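Local coordinates for protein glutamate--cysteine ligase GshA (Methylobacillus flagellatus KT, PDB 3K1T) that probably acts as a glutamate--cysteine ligase, joining glutamate to cysteine in the first step of glutathione synthesis, at residues A42-L50 with D61-F69; P344-V353 with Y405-L413. One frame throughout, in Å; residues are numbered along the deposited sequence. Where two conformers were deposited one is given.

Contact 1 of 2, residues A42-L50 with D61-F69. With SO4 (sulfate ion), chain B.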
loop_
_atom_site.group_PDB
_atom_site.type_symbol
_atom_site.label_atom_id
_atom_site.label_comp_id
_atom_site.label_asym_id
_atom_site.label_seq_id
_atom_site.Cartn_x
_atom_site.Cartn_y
_atom_site.Cartn_z
ATOM N N ALA A 42 12.877 7.430 3.307
ATOM C CA ALA A 42 11.811 8.409 3.424
ATOM C C ALA A 42 11.393 8.438 4.902
ATOM O O ALA A 42 11.570 7.450 5.650
ATOM C CB ALA A 42 10.581 8.039 2.540
ATOM N N PRO A 43 10.801 9.554 5.340
ATOM C CA PRO A 43 10.321 9.623 6.716
ATOM C C PRO A 43 9.158 8.648 6.934
ATOM O O PRO A 43 8.524 8.197 5.968
ATOM C CB PRO A 43 9.764 11.070 6.849
ATOM C CG PRO A 43 10.227 11.779 5.668
ATOM C CD PRO A 43 10.500 10.793 4.603
ATOM N N PHE A 44 8.840 8.395 8.203
ATOM C CA PHE A 44 7.705 7.547 8.580
ATOM C C PHE A 44 6.398 8.122 8.003
ATOM O O PHE A 44 5.565 7.392 7.450
ATOM C CB PHE A 44 7.626 7.431 10.137
ATOM C CG PHE A 44 6.606 6.448 10.615
ATOM C CD1 PHE A 44 6.951 5.117 10.810
ATOM C CD2 PHE A 44 5.298 6.844 10.871
ATOM C CE1 PHE A 44 6.021 4.183 11.201
ATOM C CE2 PHE A 44 4.352 5.914 11.286
ATOM C CZ PHE A 44 4.716 4.576 11.448
ATOM N N TYR A 45 6.216 9.444 8.185
ATOM C CA TYR A 45 5.069 10.168 7.688
ATOM C C TYR A 45 5.392 11.638 7.426
ATOM O O TYR A 45 6.416 12.149 7.894
ATOM C CB TYR A 45 3.815 9.984 8.570
ATOM C CG TYR A 45 3.840 10.452 10.015
ATOM C CD1 TYR A 45 4.917 11.155 10.584
ATOM C CD2 TYR A 45 2.760 10.145 10.844
ATOM C CE1 TYR A 45 4.904 11.539 11.951
ATOM C CE2 TYR A 45 2.721 10.539 12.176
ATOM C CZ TYR A 45 3.784 11.246 12.736
ATOM O OH TYR A 45 3.693 11.630 14.068
ATOM N N ALA A 46 4.530 12.302 6.656
ATOM C CA ALA A 46 4.737 13.696 6.296
ATOM C C ALA A 46 3.513 14.263 5.608
ATOM O O ALA A 46 2.714 13.525 5.001
ATOM C CB ALA A 46 5.966 13.826 5.362
ATOM N N SER A 47 3.390 15.581 5.652
ATOM C CA SER A 47 2.407 16.277 4.827
ATOM C C SER A 47 3.058 17.460 4.137
ATOM O O SER A 47 3.990 18.095 4.691
ATOM C CB SER A 47 1.189 16.732 5.629
ATOM O OG SER A 47 1.509 17.711 6.579
ATOM N N VAL A 48 2.607 17.743 2.908
ATOM C CA VAL A 48 3.141 18.861 2.158
ATOM C C VAL A 48 1.989 19.718 1.644
ATOM O O VAL A 48 1.066 19.187 1.005
ATOM C CB VAL A 48 4.035 18.386 0.966
ATOM C CG1 VAL A 48 4.455 19.574 0.081
ATOM C CG2 VAL A 48 5.269 17.636 1.483
ATOM N N ASP A 49 2.041 21.009 1.966
ATOM C CA ASP A 49 1.103 22.017 1.480
ATOM C C ASP A 49 1.577 22.502 0.110
ATOM O O ASP A 49 2.746 22.907 -0.028
ATOM C CB ASP A 49 1.082 23.256 2.372
ATOM C CG ASP A 49 0.515 23.009 3.779
ATOM O OD1 ASP A 49 0.184 21.862 4.129
ATOM O OD2 ASP A 49 0.389 24.009 4.548
ATOM N N LEU A 50 0.669 22.491 -0.879
ATOM C CA LEU A 50 0.950 23.036 -2.190
ATOM C C LEU A 50 0.069 24.252 -2.484
ATOM O O LEU A 50 -0.997 24.409 -1.889
ATOM C CB LEU A 50 0.668 21.994 -3.273
ATOM C CG LEU A 50 1.342 20.615 -3.173
ATOM C CD1 LEU A 50 0.804 19.710 -4.334
ATOM C CD2 LEU A 50 2.881 20.752 -3.185
ATOM N N ASP A 61 4.992 24.350 2.359
ATOM C CA ASP A 61 5.295 23.876 3.718
ATOM C C ASP A 61 5.440 22.351 3.711
ATOM O O ASP A 61 4.659 21.636 3.020
ATOM C CB ASP A 61 4.158 24.237 4.698
ATOM C CG ASP A 61 4.423 23.729 6.142
ATOM O OD1 ASP A 61 5.166 24.454 6.812
ATOM O OD2 ASP A 61 3.892 22.638 6.574
ATOM N N THR A 62 6.417 21.857 4.455
ATOM C CA THR A 62 6.618 20.421 4.661
ATOM C C THR A 62 6.560 20.182 6.165
ATOM O O THR A 62 7.278 20.865 6.948
ATOM C CB THR A 62 7.948 19.952 4.118
ATOM O OG1 THR A 62 7.997 20.244 2.707
ATOM C CG2 THR A 62 8.133 18.415 4.298
ATOM N N ASN A 63 5.697 19.262 6.576
ATOM C CA ASN A 63 5.526 18.960 7.992
ATOM C C ASN A 63 5.855 17.479 8.237
ATOM O O ASN A 63 5.192 16.594 7.730
ATOM C CB ASN A 63 4.097 19.313 8.372
ATOM C CG ASN A 63 3.805 19.168 9.896
ATOM O OD1 ASN A 63 4.680 18.828 10.698
ATOM N ND2 ASN A 63 2.553 19.418 10.262
ATOM N N LEU A 64 6.868 17.214 9.043
ATOM C CA LEU A 64 7.226 15.825 9.406
ATOM C C LEU A 64 6.474 15.288 10.623
ATOM O O LEU A 64 6.744 14.160 11.080
ATOM C CB LEU A 64 8.732 15.731 9.642
ATOM C CG LEU A 64 9.615 16.050 8.448
ATOM C CD1 LEU A 64 11.083 15.965 8.858
ATOM C CD2 LEU A 64 9.290 15.139 7.274
ATOM N N PHE A 65 5.515 16.076 11.105
ATOM C CA PHE A 65 4.638 15.732 12.231
ATOM C C PHE A 65 3.169 16.068 11.915
ATOM O O PHE A 65 2.533 16.891 12.586
ATOM C CB PHE A 65 5.110 16.482 13.500
ATOM C CG PHE A 65 6.601 16.573 13.624
ATOM C CD1 PHE A 65 7.300 17.601 12.969
ATOM C CD2 PHE A 65 7.312 15.654 14.394
ATOM C CE1 PHE A 65 8.678 17.709 13.076
ATOM C CE2 PHE A 65 8.700 15.740 14.510
ATOM C CZ PHE A 65 9.391 16.757 13.835
ATOM N N PRO A 66 2.609 15.439 10.865
ATOM C CA PRO A 66 1.285 15.861 10.396
ATOM C C PRO A 66 0.207 15.683 11.449
ATOM O O PRO A 66 0.194 14.665 12.150
ATOM C CB PRO A 66 1.023 14.971 9.149
ATOM C CG PRO A 66 2.135 14.016 9.073
ATOM C CD PRO A 66 3.206 14.379 10.025
ATOM N N GLY A 67 -0.692 16.650 11.533
ATOM C CA GLY A 67 -1.701 16.678 12.575
ATOM C C GLY A 67 -3.145 16.716 12.127
ATOM O O GLY A 67 -4.008 17.139 12.880
ATOM N N GLY A 68 -3.406 16.280 10.888
ATOM C CA GLY A 68 -4.737 16.305 10.325
ATOM C C GLY A 68 -5.180 14.933 9.796
ATOM O O GLY A 68 -5.928 14.844 8.822
ATOM N N PHE A 69 -4.762 13.861 10.460
ATOM C CA PHE A 69 -5.177 12.492 10.058
ATOM C C PHE A 69 -6.678 12.255 10.088
ATOM O O PHE A 69 -7.188 11.394 9.373
ATOM C CB PHE A 69 -4.425 11.419 10.883
ATOM C CG PHE A 69 -3.018 11.213 10.413
ATOM C CD1 PHE A 69 -2.752 10.356 9.360
ATOM C CD2 PHE A 69 -1.970 11.884 11.010
ATOM C CE1 PHE A 69 -1.435 10.195 8.895
ATOM C CE2 PHE A 69 -0.664 11.735 10.567
ATOM C CZ PHE A 69 -0.388 10.898 9.484
HETATM S S SO4 B . -0.773 19.338 8.810
HETATM O O1 SO4 B . -2.059 19.880 8.436
HETATM O O2 SO4 B . -0.802 18.118 8.067
HETATM O O3 SO4 B . 0.323 20.169 8.365
HETATM O O4 SO4 B . -0.704 19.097 10.269
HETATM O O HOH W 1 8.220 12.234 9.933
HETATM O O HOH W 2 2.056 20.524 5.644
#

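Contact 2 of 2, residues P344-V353 with Y405-L413. With SO4 (sulfate ion), chain B.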
loop_
_atom_site.group_PDB
_atom_site.type_symbol
_atom_site.label_atom_id
_atom_site.label_comp_id
_atom_site.label_asym_id
_atom_site.label_seq_id
_atom_site.Cartn_x
_atom_site.Cartn_y
_atom_site.Cartn_z
ATOM N N PRO A 344 -4.362 22.757 -1.269
ATOM C CA PRO A 344 -4.262 21.339 -0.900
ATOM C C PRO A 344 -3.085 20.983 0.005
ATOM O O PRO A 344 -2.017 21.626 -0.026
ATOM C CB PRO A 344 -4.072 20.632 -2.264
ATOM C CG PRO A 344 -3.323 21.675 -3.056
ATOM C CD PRO A 344 -3.992 22.976 -2.679
ATOM N N VAL A 345 -3.318 19.924 0.780
ATOM C CA VAL A 345 -2.338 19.297 1.672
ATOM C C VAL A 345 -2.256 17.808 1.294
ATOM O O VAL A 345 -3.285 17.129 1.327
ATOM C CB VAL A 345 -2.811 19.374 3.143
ATOM C CG1 VAL A 345 -1.704 18.859 4.094
ATOM C CG2 VAL A 345 -3.262 20.783 3.512
ATOM N N ILE A 346 -1.073 17.319 0.947
ATOM C CA ILE A 346 -0.864 15.966 0.495
ATOM C C ILE A 346 -0.187 15.164 1.622
ATOM O O ILE A 346 0.860 15.584 2.137
ATOM C CB ILE A 346 0.053 15.925 -0.771
ATOM C CG1 ILE A 346 -0.425 16.890 -1.881
ATOM C CG2 ILE A 346 0.221 14.442 -1.266
ATOM C CD1 ILE A 346 -1.789 16.791 -2.232
ATOM N N TYR A 347 -0.785 14.034 1.994
ATOM C CA TYR A 347 -0.275 13.131 3.048
ATOM C C TYR A 347 0.481 11.929 2.457
ATOM O O TYR A 347 0.018 11.284 1.483
ATOM C CB TYR A 347 -1.446 12.631 3.920
ATOM C CG TYR A 347 -1.739 13.529 5.083
ATOM C CD1 TYR A 347 -1.955 14.908 4.894
ATOM C CD2 TYR A 347 -1.757 13.035 6.379
ATOM C CE1 TYR A 347 -2.178 15.745 5.970
ATOM C CE2 TYR A 347 -2.008 13.863 7.466
ATOM C CZ TYR A 347 -2.193 15.221 7.258
ATOM O OH TYR A 347 -2.376 16.049 8.334
HETATM N N MSE A 348 1.616 11.616 3.072
HETATM C CA MSE A 348 2.454 10.497 2.731
HETATM C C MSE A 348 2.814 9.697 3.961
HETATM O O MSE A 348 2.963 10.266 5.044
HETATM C CB MSE A 348 3.717 10.965 2.014
HETATM C CG MSE A 348 3.382 11.450 0.567
HETATM SE SE MSE A 348 4.589 12.840 -0.067
HETATM C CE MSE A 348 4.104 14.204 1.225
HETATM N N MSE A 349 2.909 8.384 3.788
HETATM C CA MSE A 349 3.530 7.487 4.764
HETATM C C MSE A 349 4.570 6.656 4.032
HETATM O O MSE A 349 4.336 6.207 2.891
HETATM C CB MSE A 349 2.462 6.637 5.469
HETATM C CG MSE A 349 1.437 7.515 6.148
HETATM SE SE MSE A 349 0.243 6.475 7.338
HETATM C CE MSE A 349 1.473 6.469 8.829
ATOM N N ASP A 350 5.751 6.524 4.621
ATOM C CA ASP A 350 6.933 6.077 3.862
ATOM C C ASP A 350 6.975 6.973 2.606
ATOM O O ASP A 350 6.676 8.182 2.707
ATOM C CB ASP A 350 6.910 4.564 3.549
ATOM C CG ASP A 350 8.223 4.074 2.924
ATOM O OD1 ASP A 350 9.260 4.330 3.504
ATOM O OD2 ASP A 350 8.228 3.480 1.850
ATOM N N HIS A 351 7.280 6.441 1.420
ATOM C CA HIS A 351 7.327 7.331 0.235
ATOM C C HIS A 351 6.051 7.244 -0.620
ATOM O O HIS A 351 6.090 7.534 -1.818
ATOM C CB HIS A 351 8.581 7.069 -0.602
ATOM C CG HIS A 351 8.762 5.634 -1.037
ATOM N ND1 HIS A 351 9.767 4.824 -0.534
ATOM C CD2 HIS A 351 8.076 4.876 -1.931
ATOM C CE1 HIS A 351 9.694 3.635 -1.117
ATOM N NE2 HIS A 351 8.684 3.642 -1.973
ATOM N N PHE A 352 4.929 6.852 -0.022
ATOM C CA PHE A 352 3.667 6.661 -0.746
ATOM C C PHE A 352 2.674 7.758 -0.408
ATOM O O PHE A 352 2.475 8.103 0.773
ATOM C CB PHE A 352 3.065 5.295 -0.419
ATOM C CG PHE A 352 3.906 4.164 -0.907
ATOM C CD1 PHE A 352 4.091 3.979 -2.286
ATOM C CD2 PHE A 352 4.548 3.350 -0.047
ATOM C CE1 PHE A 352 4.887 2.935 -2.756
ATOM C CE2 PHE A 352 5.385 2.318 -0.520
ATOM C CZ PHE A 352 5.557 2.138 -1.873
ATOM N N VAL A 353 2.033 8.294 -1.441
ATOM C CA VAL A 353 0.945 9.245 -1.231
ATOM C C VAL A 353 -0.321 8.504 -0.803
ATOM O O VAL A 353 -0.791 7.602 -1.512
ATOM C CB VAL A 353 0.675 10.074 -2.493
ATOM C CG1 VAL A 353 -0.509 11.019 -2.263
ATOM C CG2 VAL A 353 1.979 10.808 -2.976
ATOM N N TYR A 405 -0.031 16.816 -8.226
ATOM C CA TYR A 405 0.089 17.171 -6.804
ATOM C C TYR A 405 0.978 16.146 -6.064
ATOM O O TYR A 405 1.843 16.518 -5.239
ATOM C CB TYR A 405 -1.285 17.242 -6.122
ATOM C CG TYR A 405 -2.148 18.441 -6.478
ATOM C CD1 TYR A 405 -1.736 19.380 -7.398
ATOM C CD2 TYR A 405 -3.397 18.626 -5.883
ATOM C CE1 TYR A 405 -2.551 20.497 -7.712
ATOM C CE2 TYR A 405 -4.207 19.733 -6.194
ATOM C CZ TYR A 405 -3.769 20.665 -7.105
ATOM O OH TYR A 405 -4.547 21.766 -7.440
ATOM N N GLY A 406 0.745 14.866 -6.329
ATOM C CA GLY A 406 1.522 13.817 -5.656
ATOM C C GLY A 406 2.987 13.781 -6.063
ATOM O O GLY A 406 3.856 13.425 -5.256
ATOM N N VAL A 407 3.284 14.162 -7.305
ATOM C CA VAL A 407 4.677 14.276 -7.750
ATOM C C VAL A 407 5.424 15.428 -7.001
ATOM O O VAL A 407 6.507 15.233 -6.420
ATOM C CB VAL A 407 4.769 14.464 -9.275
ATOM C CG1 VAL A 407 6.194 14.909 -9.684
ATOM C CG2 VAL A 407 4.342 13.184 -10.025
ATOM N N VAL A 408 4.818 16.611 -6.959
ATOM C CA VAL A 408 5.463 17.750 -6.324
ATOM C C VAL A 408 5.569 17.502 -4.812
ATOM O O VAL A 408 6.590 17.815 -4.194
ATOM C CB VAL A 408 4.734 19.065 -6.635
ATOM C CG1 VAL A 408 5.430 20.265 -5.932
ATOM C CG2 VAL A 408 4.668 19.264 -8.213
ATOM N N ALA A 409 4.560 16.869 -4.231
ATOM C CA ALA A 409 4.641 16.503 -2.795
ATOM C C ALA A 409 5.760 15.534 -2.484
ATOM O O ALA A 409 6.472 15.704 -1.483
ATOM C CB ALA A 409 3.307 15.939 -2.287
ATOM N N ARG A 410 5.976 14.562 -3.361
ATOM C CA ARG A 410 7.094 13.639 -3.219
ATOM C C ARG A 410 8.485 14.294 -3.457
ATOM O O ARG A 410 9.462 13.889 -2.846
ATOM C CB ARG A 410 6.890 12.394 -4.076
ATOM C CG ARG A 410 5.804 11.431 -3.488
ATOM C CD ARG A 410 5.660 10.215 -4.366
ATOM N NE ARG A 410 5.032 10.552 -5.648
ATOM C CZ ARG A 410 5.189 9.843 -6.781
ATOM N NH1 ARG A 410 5.892 8.705 -6.820
ATOM N NH2 ARG A 410 4.569 10.212 -7.873
ATOM N N LEU A 411 8.578 15.284 -4.329
ATOM C CA LEU A 411 9.827 16.072 -4.459
ATOM C C LEU A 411 10.135 16.796 -3.160
ATOM O O LEU A 411 11.284 16.802 -2.705
ATOM C CB LEU A 411 9.746 17.073 -5.620
ATOM C CG LEU A 411 9.575 16.505 -7.033
ATOM C CD1 LEU A 411 9.354 17.702 -8.040
ATOM C CD2 LEU A 411 10.807 15.695 -7.419
ATOM N N ALA A 412 9.115 17.410 -2.567
ATOM C CA ALA A 412 9.287 18.100 -1.267
ATOM C C ALA A 412 9.649 17.090 -0.149
ATOM O O ALA A 412 10.470 17.374 0.716
ATOM C CB ALA A 412 8.020 18.893 -0.907
ATOM N N LEU A 413 9.030 15.914 -0.159
ATOM C CA LEU A 413 9.405 14.839 0.773
ATOM C C LEU A 413 10.858 14.420 0.652
ATOM O O LEU A 413 11.576 14.280 1.664
ATOM C CB LEU A 413 8.501 13.608 0.573
ATOM C CG LEU A 413 8.657 12.493 1.599
ATOM C CD1 LEU A 413 7.979 12.943 2.882
ATOM C CD2 LEU A 413 8.040 11.148 1.091
HETATM S S SO4 B . -0.773 19.338 8.810
HETATM O O1 SO4 B . -2.059 19.880 8.436
HETATM O O2 SO4 B . -0.802 18.118 8.067
HETATM O O3 SO4 B . 0.323 20.169 8.365
HETATM O O4 SO4 B . -0.704 19.097 10.269
HETATM O O HOH W 3 5.730 6.780 -4.195
#

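Contact 1 of 2, residues A42-L50 with D61-F69
The beta hairpin of strands 45-52 and 57-63 pairs Ser-47 with Asn-63 and Asp-49 with Asp-61 as antiparallel hydrogen-bonded pairs. Ser-47 N donates to Asn-63 O at 2.9 Å, and Asn-63 N returns a nearly straight bond to Ser-47 O (171°). Asp-49 N bonds to Asp-61 O. Between these pairs, the side chains of Val-48 and Thr-62 lie side by side on the other face of the sheet.

After Asn-63 the chain leaves the strand in an Asx turn, with Phe-65 N bonded to Asn-63 OD1. Pro-66 CD then makes a CH-pi contact over one face of the Tyr-45 ring, 3.8 Å from its centroid. Tyr-45 CD2 meets Phe-69 CZ at 3.5 Å, the two rings slid apart. The phenol OH reaches Leu-176 O.

A sulfate, probably from the crystallisation liquor, is bound beside the hairpin. Ser-47 OG donates to its O2 at 2.8 Å. Asn-63 has CG anti to its backbone N (chi1 -175°), which brings ND2 to sulfate O3 at 3.0 Å. Gly-67 N holds sulfate O4, and Arg-359 also binds the ion and pairs with Asp-49. This is an antiparallel hairpin whose exit turn, with Ser-47 and Asn-63, holds the sulfate.

Contact 2 of 2, residues P344-V353 with Y405-L413
Ile-346 sets CG2 against Ala-409 CB at 3.6 Å, while its CD1 reaches Tyr-405 CB. The packing of segment 344-353 on helix 405-413 is mainly apolar. Pro-344 crosses the Tyr-405 ring at about a right angle, with Pro-344 CG 3.8 Å from Tyr-405 CE2. A bend at chi3 (-64°) of Met-348, a selenomethionine, brings CE to Ala-409 CB, while SE lies 3.9 Å from Arg-410 CG and touches Leu-413 CD2. Arg-410 CG and CD pass across Val-353 CG2. Leu-413 CD2 reaches on to Asp-350 O, at the type II' turn from Met-349 to Phe-352. Gly-406 and Ala-409 are small and probably help the close approach, with 6.4 Å from Ile-346 CA to Ala-409 CA and from Val-353 CA to Gly-406 CA.

Polar links gather round Arg-410. Within the helix, NE turns back to Gly-406 O at 3.1 Å, with the acceptor close to the guanidinium plane. Arg-410 N reaches that same oxygen from the opposite face of the carbonyl plane, so two donors grip it. The polar bridge to the strand side is a water that joins Arg-410 NH1 to His-351 O. Glu-30 forms a salt bridge with Arg-410, and Phe-33 a cation-pi contact. A leucine in place of Arg-410 would probably leave Glu-30 without its mate and break the water link to His-351.

At the turn, Asp-350 pairs with Lys-90, while His-351 NE2 bonds to Glu-89 of the second subunit. Tyr-405 OH bonds to Asn-52. On the other face of the sheet, Tyr-347 OH makes a weak bond to sulfate O2. The arrangement is typical of a helix packed on one face of an antiparallel sheet, here at 63° to strand 344-349.

Overall arrangement
Contact 1 comes first along the chain and is complete before contact 2 begins. Their centres are about 8 Å apart. Both involve one antiparallel sheet, in which strand 45-52 lies between strands 57-63 and 340-349. Backbone bonds from Val-48 to Ile-346 and from Ala-46 to Met-348 join the two contacts. Helix 398-421 packs on one face of this sheet and also meets Ala-46 of contact 1. The other face carries Ser-47 and Asn-63, which bind one sulfate, with a weak bond from Tyr-347. The sheet thus has a helix-covered face and a face that binds the sulfate. The sulfate may mark a ligand pocket, though its role is not established.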